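Local structure of rhamnose ABC transporter, periplasmic rhamnose-binding protein (Kribbella flavida, 4KVF) at residues 43-48 with 100-105; 235-240 with 253-258; 65-70 with 288-293. The protein probably binds a sugar, presumably rhamnose, outside the membrane for delivery to an ABC transporter. All coordinates share one frame; numbering follows the deposited sequence.

Interaction 1: residues 43-48 with 100-105; sequences AYLPKQ and IVVAAN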
# COMPACT_ATOMS: atom_id res chain seq x y z
N ALA A 43 -3.10 -16.26 -11.59
CA ALA A 43 -2.82 -16.81 -10.27
C ALA A 43 -2.18 -15.75 -9.38
O ALA A 43 -1.37 -14.96 -9.86
CB ALA A 43 -1.90 -18.01 -10.38
N TYR A 44 -2.53 -15.76 -8.10
CA TYR A 44 -2.02 -14.80 -7.12
C TYR A 44 -1.12 -15.48 -6.10
O TYR A 44 -1.47 -16.54 -5.55
CB TYR A 44 -3.17 -14.12 -6.39
CG TYR A 44 -3.82 -13.06 -7.23
CD1 TYR A 44 -4.65 -13.40 -8.29
CD2 TYR A 44 -3.58 -11.71 -6.99
CE1 TYR A 44 -5.23 -12.43 -9.09
CE2 TYR A 44 -4.15 -10.74 -7.78
CZ TYR A 44 -4.98 -11.11 -8.83
OH TYR A 44 -5.55 -10.12 -9.61
N LEU A 45 0.03 -14.87 -5.85
CA LEU A 45 1.01 -15.35 -4.87
C LEU A 45 1.37 -14.19 -3.96
O LEU A 45 2.35 -13.46 -4.22
CB LEU A 45 2.27 -15.88 -5.56
CG LEU A 45 3.47 -16.33 -4.71
CD1 LEU A 45 3.04 -17.25 -3.58
CD2 LEU A 45 4.49 -17.03 -5.60
N PRO A 46 0.59 -14.01 -2.89
CA PRO A 46 0.89 -12.96 -1.91
C PRO A 46 2.09 -13.36 -1.06
O PRO A 46 2.61 -14.46 -1.20
CB PRO A 46 -0.38 -12.90 -1.08
CG PRO A 46 -0.88 -14.32 -1.09
CD PRO A 46 -0.52 -14.88 -2.45
N LYS A 47 2.53 -12.46 -0.18
CA LYS A 47 3.63 -12.78 0.74
C LYS A 47 3.25 -13.88 1.72
O LYS A 47 4.04 -14.79 1.98
CB LYS A 47 4.09 -11.52 1.48
CG LYS A 47 4.59 -10.44 0.54
CD LYS A 47 5.33 -9.35 1.30
CE LYS A 47 6.29 -8.63 0.37
NZ LYS A 47 6.91 -7.46 1.05
N GLN A 48 2.04 -13.79 2.28
CA GLN A 48 1.53 -14.82 3.18
C GLN A 48 0.03 -15.00 3.01
O GLN A 48 -0.73 -14.03 2.97
CB GLN A 48 1.83 -14.47 4.65
CG GLN A 48 3.26 -14.74 5.09
CD GLN A 48 3.40 -14.87 6.60
OE1 GLN A 48 2.46 -15.28 7.29
NE2 GLN A 48 4.57 -14.52 7.13
N ILE A 100 1.01 -14.46 -13.72
CA ILE A 100 1.37 -14.64 -12.32
C ILE A 100 1.42 -13.27 -11.66
O ILE A 100 2.15 -12.39 -12.09
CB ILE A 100 2.73 -15.35 -12.14
CG1 ILE A 100 2.68 -16.78 -12.69
CG2 ILE A 100 3.12 -15.40 -10.64
CD1 ILE A 100 4.04 -17.51 -12.67
N VAL A 101 0.61 -13.10 -10.62
CA VAL A 101 0.60 -11.87 -9.83
C VAL A 101 1.25 -12.16 -8.49
O VAL A 101 0.73 -12.95 -7.68
CB VAL A 101 -0.85 -11.39 -9.62
CG1 VAL A 101 -0.86 -10.08 -8.85
CG2 VAL A 101 -1.53 -11.23 -10.97
N VAL A 102 2.40 -11.53 -8.23
CA VAL A 102 3.21 -11.94 -7.09
C VAL A 102 3.74 -10.76 -6.27
O VAL A 102 4.19 -9.75 -6.81
CB VAL A 102 4.39 -12.84 -7.57
CG1 VAL A 102 5.19 -12.15 -8.68
CG2 VAL A 102 5.29 -13.24 -6.40
N ALA A 103 3.68 -10.90 -4.95
CA ALA A 103 4.28 -9.91 -4.06
C ALA A 103 5.63 -10.47 -3.64
O ALA A 103 5.70 -11.36 -2.80
CB ALA A 103 3.40 -9.67 -2.84
N ALA A 104 6.70 -9.97 -4.26
CA ALA A 104 8.03 -10.53 -4.03
C ALA A 104 8.62 -10.20 -2.67
O ALA A 104 8.75 -9.04 -2.29
CB ALA A 104 8.99 -10.06 -5.17
N ASN A 105 9.00 -11.23 -1.91
CA ASN A 105 9.64 -11.01 -0.62
C ASN A 105 11.07 -10.50 -0.76
O ASN A 105 11.54 -9.71 0.05
CB ASN A 105 9.64 -12.30 0.21
CG ASN A 105 8.26 -12.65 0.74
OD1 ASN A 105 7.44 -11.76 0.99
ND2 ASN A 105 8.00 -13.94 0.91
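Tyr44 carries its CG anti to the carbonyl carbon (chi1 -77°) and Val101 its CG1 anti to the backbone N, which lays the valine against one face of the phenol ring. The two sit side by side on neighbouring strands of the parallel sheet in one lobe of this periplasmic binding protein fold. Val101 CB stands 4.0 Å from the Tyr44 ring centroid and 18° off the normal, a CH-pi contact, while Val101 CG1 reaches Tyr44 CE2 at 3.5 Å. The phenol OH hydrogen-bonds to Gly285 O. An alanine in place of Tyr44 would probably leave a gap over Val101 and Gly285 O without its hydroxyl partner.

The parallel register, with strand axes 20° apart, is fixed by three bonds: Val101 N to Ala43 O (2.8 Å), Leu45 N to Val101 O (2.7 Å) and Ala103 N to Leu45 O (3.0 Å). On the other face of the sheet Leu45 CD2 meets Val102 CG2 at 4.0 Å. Past the strand ends the extended Lys47 chain crosses Asn105, its ammonium held by Ser129 OG, and both CG and CD of Lys47 lie 3.2 Å from Asn105 OD1.

Interaction 2: residues 235-240 with 253-258; sequences VGIAAA and VAITGL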
# COMPACT_ATOMS: atom_id res chain seq x y z
N VAL A 235 0.54 0.08 13.47
CA VAL A 235 0.70 -0.20 14.89
C VAL A 235 0.78 1.11 15.65
O VAL A 235 0.15 1.28 16.70
CB VAL A 235 1.97 -1.03 15.18
CG1 VAL A 235 2.22 -1.12 16.68
CG2 VAL A 235 1.85 -2.41 14.58
N GLY A 236 1.56 2.04 15.11
CA GLY A 236 1.86 3.28 15.78
C GLY A 236 0.66 4.19 15.92
O GLY A 236 0.41 4.75 16.98
N ILE A 237 -0.10 4.33 14.84
CA ILE A 237 -1.24 5.24 14.88
C ILE A 237 -2.32 4.71 15.83
O ILE A 237 -2.96 5.48 16.58
CB ILE A 237 -1.78 5.51 13.45
CG1 ILE A 237 -2.82 6.62 13.47
CG2 ILE A 237 -2.35 4.23 12.83
CD1 ILE A 237 -3.41 6.89 12.09
N ALA A 238 -2.48 3.38 15.86
CA ALA A 238 -3.44 2.76 16.76
C ALA A 238 -3.05 2.94 18.23
O ALA A 238 -3.91 3.16 19.09
CB ALA A 238 -3.61 1.28 16.44
N ALA A 239 -1.76 2.85 18.51
CA ALA A 239 -1.28 2.99 19.88
C ALA A 239 -1.35 4.45 20.32
O ALA A 239 -1.71 4.73 21.46
CB ALA A 239 0.13 2.47 20.00
N ALA A 240 -1.02 5.37 19.43
CA ALA A 240 -1.11 6.79 19.76
C ALA A 240 -2.56 7.19 20.01
O ALA A 240 -2.85 7.93 20.95
CB ALA A 240 -0.50 7.65 18.66
N VAL A 253 -5.08 17.36 20.85
CA VAL A 253 -4.06 17.04 19.86
C VAL A 253 -4.66 16.12 18.80
O VAL A 253 -5.50 15.27 19.11
CB VAL A 253 -2.80 16.41 20.51
CG1 VAL A 253 -3.12 15.06 21.12
CG2 VAL A 253 -1.67 16.27 19.49
N ALA A 254 -4.26 16.31 17.55
CA ALA A 254 -4.76 15.47 16.47
C ALA A 254 -3.82 14.30 16.25
O ALA A 254 -2.61 14.42 16.47
CB ALA A 254 -4.92 16.27 15.19
N ILE A 255 -4.37 13.17 15.83
CA ILE A 255 -3.57 12.01 15.46
C ILE A 255 -3.90 11.64 14.03
O ILE A 255 -5.07 11.49 13.69
CB ILE A 255 -3.90 10.80 16.37
CG1 ILE A 255 -3.66 11.13 17.85
CG2 ILE A 255 -3.08 9.58 15.96
CD1 ILE A 255 -2.19 11.23 18.22
N THR A 256 -2.88 11.53 13.18
CA THR A 256 -3.10 11.04 11.82
C THR A 256 -1.95 10.10 11.43
O THR A 256 -1.13 9.75 12.27
CB THR A 256 -3.27 12.19 10.80
OG1 THR A 256 -3.66 11.65 9.53
CG2 THR A 256 -1.98 12.98 10.65
N GLY A 257 -1.90 9.65 10.18
CA GLY A 257 -0.91 8.67 9.79
C GLY A 257 -1.47 7.58 8.90
O GLY A 257 -2.43 7.81 8.15
N LEU A 258 -0.88 6.39 8.96
CA LEU A 258 -1.30 5.29 8.11
C LEU A 258 -1.88 4.20 8.99
O LEU A 258 -1.19 3.66 9.86
CB LEU A 258 -0.10 4.75 7.33
CG LEU A 258 0.57 5.77 6.43
CD1 LEU A 258 1.84 5.18 5.87
CD2 LEU A 258 -0.38 6.22 5.31
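Ile237 is the first residue of 235-240 to reach the strand, and it touches four consecutive residues, Ile255 to Leu258. Its CG1 is anti to the backbone N (chi1 -171°) and the chain runs on extended, so that CD1 is carried to the strand backbone, 3.6 Å from Thr256 C and 3.7 Å from Gly257 N. The CG2 branch diverges to Leu258 O, at 3.2 Å, while CG1 packs 3.9 Å from Ile255 CG2; the two isoleucines overlap flank to flank, pointing opposite ways.

Gly257 matters here because a CB would point at the helix and lie about 3.5 Å from Ile237 CD1. Its positive phi (137°) is a further reason for glycine, because a CB would collide with the carbonyl O of Thr256.

These elements belong to the beta-alpha-beta unit formed by strand 226-231, helix 234-245 and strand 254-257. The helix and the strand into which it leads run nearly antiparallel, at 167°, with axes 8.5 Å apart. Ile229 of the first strand also packs on Ile255, and Phe276 on Ile237.

One turn further along the helix, Ala240 presents its CB to Ile255 CD1 at 4.0 Å. The Thr256 CB bond points away from the helix; its side chain touches Met155 and Leu159 of helix 145-159, and its OG1 bonds to Lys275 O.

Interaction 3: residues 65-70 with 288-293; sequences VGEIKG and AAYAGA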
# COMPACT_ATOMS: atom_id res chain seq x y z
N VAL A 65 -10.95 -10.99 -12.04
CA VAL A 65 -10.80 -12.18 -12.89
C VAL A 65 -12.17 -12.70 -13.33
O VAL A 65 -12.37 -13.06 -14.50
CB VAL A 65 -9.94 -13.27 -12.18
CG1 VAL A 65 -9.98 -14.57 -12.96
CG2 VAL A 65 -8.51 -12.78 -12.07
N GLY A 66 -13.14 -12.69 -12.42
CA GLY A 66 -14.49 -13.10 -12.77
C GLY A 66 -15.10 -12.16 -13.79
O GLY A 66 -15.85 -12.58 -14.67
N GLU A 67 -14.79 -10.87 -13.67
CA GLU A 67 -15.33 -9.89 -14.61
C GLU A 67 -14.87 -10.12 -16.05
O GLU A 67 -15.66 -9.96 -16.99
CB GLU A 67 -14.98 -8.46 -14.15
CG GLU A 67 -15.74 -8.03 -12.91
CD GLU A 67 -15.41 -6.62 -12.49
OE1 GLU A 67 -14.42 -6.07 -13.00
OE2 GLU A 67 -16.15 -6.06 -11.65
N ILE A 68 -13.61 -10.51 -16.22
CA ILE A 68 -13.06 -10.74 -17.55
C ILE A 68 -13.16 -12.22 -17.94
O ILE A 68 -12.52 -12.67 -18.89
CB ILE A 68 -11.61 -10.26 -17.65
CG1 ILE A 68 -10.73 -11.05 -16.68
CG2 ILE A 68 -11.54 -8.77 -17.33
CD1 ILE A 68 -9.25 -10.69 -16.79
N LYS A 69 -13.97 -12.96 -17.18
CA LYS A 69 -14.28 -14.36 -17.46
C LYS A 69 -13.03 -15.25 -17.50
O LYS A 69 -12.94 -16.18 -18.29
CB LYS A 69 -15.10 -14.48 -18.75
CG LYS A 69 -16.47 -13.81 -18.67
CD LYS A 69 -17.22 -13.89 -19.98
N GLY A 70 -12.08 -14.95 -16.62
CA GLY A 70 -10.86 -15.73 -16.50
C GLY A 70 -11.00 -16.78 -15.42
O GLY A 70 -12.10 -17.02 -14.92
N ALA A 288 -4.24 -5.40 -10.52
CA ALA A 288 -3.24 -6.36 -11.00
C ALA A 288 -3.82 -7.32 -12.05
O ALA A 288 -3.16 -7.61 -13.05
CB ALA A 288 -2.63 -7.14 -9.83
N ALA A 289 -5.05 -7.78 -11.83
CA ALA A 289 -5.69 -8.67 -12.80
C ALA A 289 -5.89 -8.00 -14.16
O ALA A 289 -5.62 -8.58 -15.21
CB ALA A 289 -7.01 -9.18 -12.26
N TYR A 290 -6.36 -6.75 -14.15
CA TYR A 290 -6.56 -6.05 -15.42
C TYR A 290 -5.24 -5.75 -16.13
O TYR A 290 -5.16 -5.83 -17.35
CB TYR A 290 -7.40 -4.78 -15.23
CG TYR A 290 -8.89 -5.06 -15.25
CD1 TYR A 290 -9.59 -5.12 -16.46
CD2 TYR A 290 -9.60 -5.27 -14.08
CE1 TYR A 290 -10.95 -5.39 -16.48
CE2 TYR A 290 -10.96 -5.55 -14.10
CZ TYR A 290 -11.63 -5.60 -15.31
OH TYR A 290 -12.98 -5.88 -15.33
N ALA A 291 -4.21 -5.41 -15.37
CA ALA A 291 -2.91 -5.13 -15.97
C ALA A 291 -2.35 -6.40 -16.61
O ALA A 291 -1.85 -6.38 -17.75
CB ALA A 291 -1.94 -4.62 -14.89
N GLY A 292 -2.46 -7.50 -15.88
CA GLY A 292 -1.97 -8.78 -16.36
C GLY A 292 -2.72 -9.20 -17.61
O GLY A 292 -2.14 -9.67 -18.59
N ALA A 293 -4.04 -9.02 -17.59
CA ALA A 293 -4.86 -9.37 -18.74
C ALA A 293 -4.54 -8.51 -19.94
O ALA A 293 -4.52 -9.00 -21.07
CB ALA A 293 -6.34 -9.27 -18.39
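Ile68 fills the close part of this contact, presenting one branch to Tyr290 and the other to Ala293. Its CG1 lies between the backbone N and the carbonyl carbon (chi1 63°), and from there the extended chain carries CD1 to Ala293 CB at 3.6 Å. The CG2 branch, anti to the carbonyl carbon, lies obliquely to the Tyr290 ring, 3.5 Å from CE1. Deeper in, Val65 CG2 rests 3.9 Å from Ala289 CB. The small Ala289 and Ala293, one helical turn apart, let the other segment come near: the CA atoms of Val65 and Ala289 are 6.2 Å apart.

The polar side of the contact is the more exposed one. There Glu67 crosses Tyr290 at about a right angle, and Tyr290 OH donates to Glu67 OE1 at 2.7 Å. The acceptor oxygen lies at the edge of the ring, in its plane, and receives the hydroxyl on the anti side of the carboxylate, 20° out of the carboxylate plane; the two flat groups are turned 66° apart. Tyr286 OH adds a weak bond to the same oxygen.

Ile68 occupies its place just where helix 52-67 stops. A Schellman motif ends the helix, with Gly70 N bonded to Val65 O (2.9 Å), Lys69 N to Gly66 O (3.2 Å) and Lys69 at positive phi. The chain then leads directly into strand 71-74. Helix 52-67 and helix 281-296 are neighbours on one face of the sheet, where Val65 and Ile68 lie on Ile42 and Ala289 on Tyr44 of strand 41-45, while Ala288 and Ala291 lie on Ile140 of strand 138-141.

Overall arrangement
Interactions 1 and 3 share one lobe and touch: Tyr44 OH lies 3.2 Å from Ala289 CB, and Val101 CG1 lies 3.6 Å from Ala288 CB, so helix 281-296 covers the sheet face bearing Tyr44 and Val101. Interaction 2 stands apart on the other side of the chain's centre, its centre about 29 Å from that of interaction 1 and about 36 Å from that of interaction 3, at the edge strand of the second parallel sheet. Interaction 1, buried except at its Lys47-Asn105 end, relies on backbone bonds between strands; interaction 2 is wholly buried, apolar helix-on-strand packing; and interaction 3 joins two helices through aliphatic contacts plus one carboxylate-phenol bond at its exposed margin.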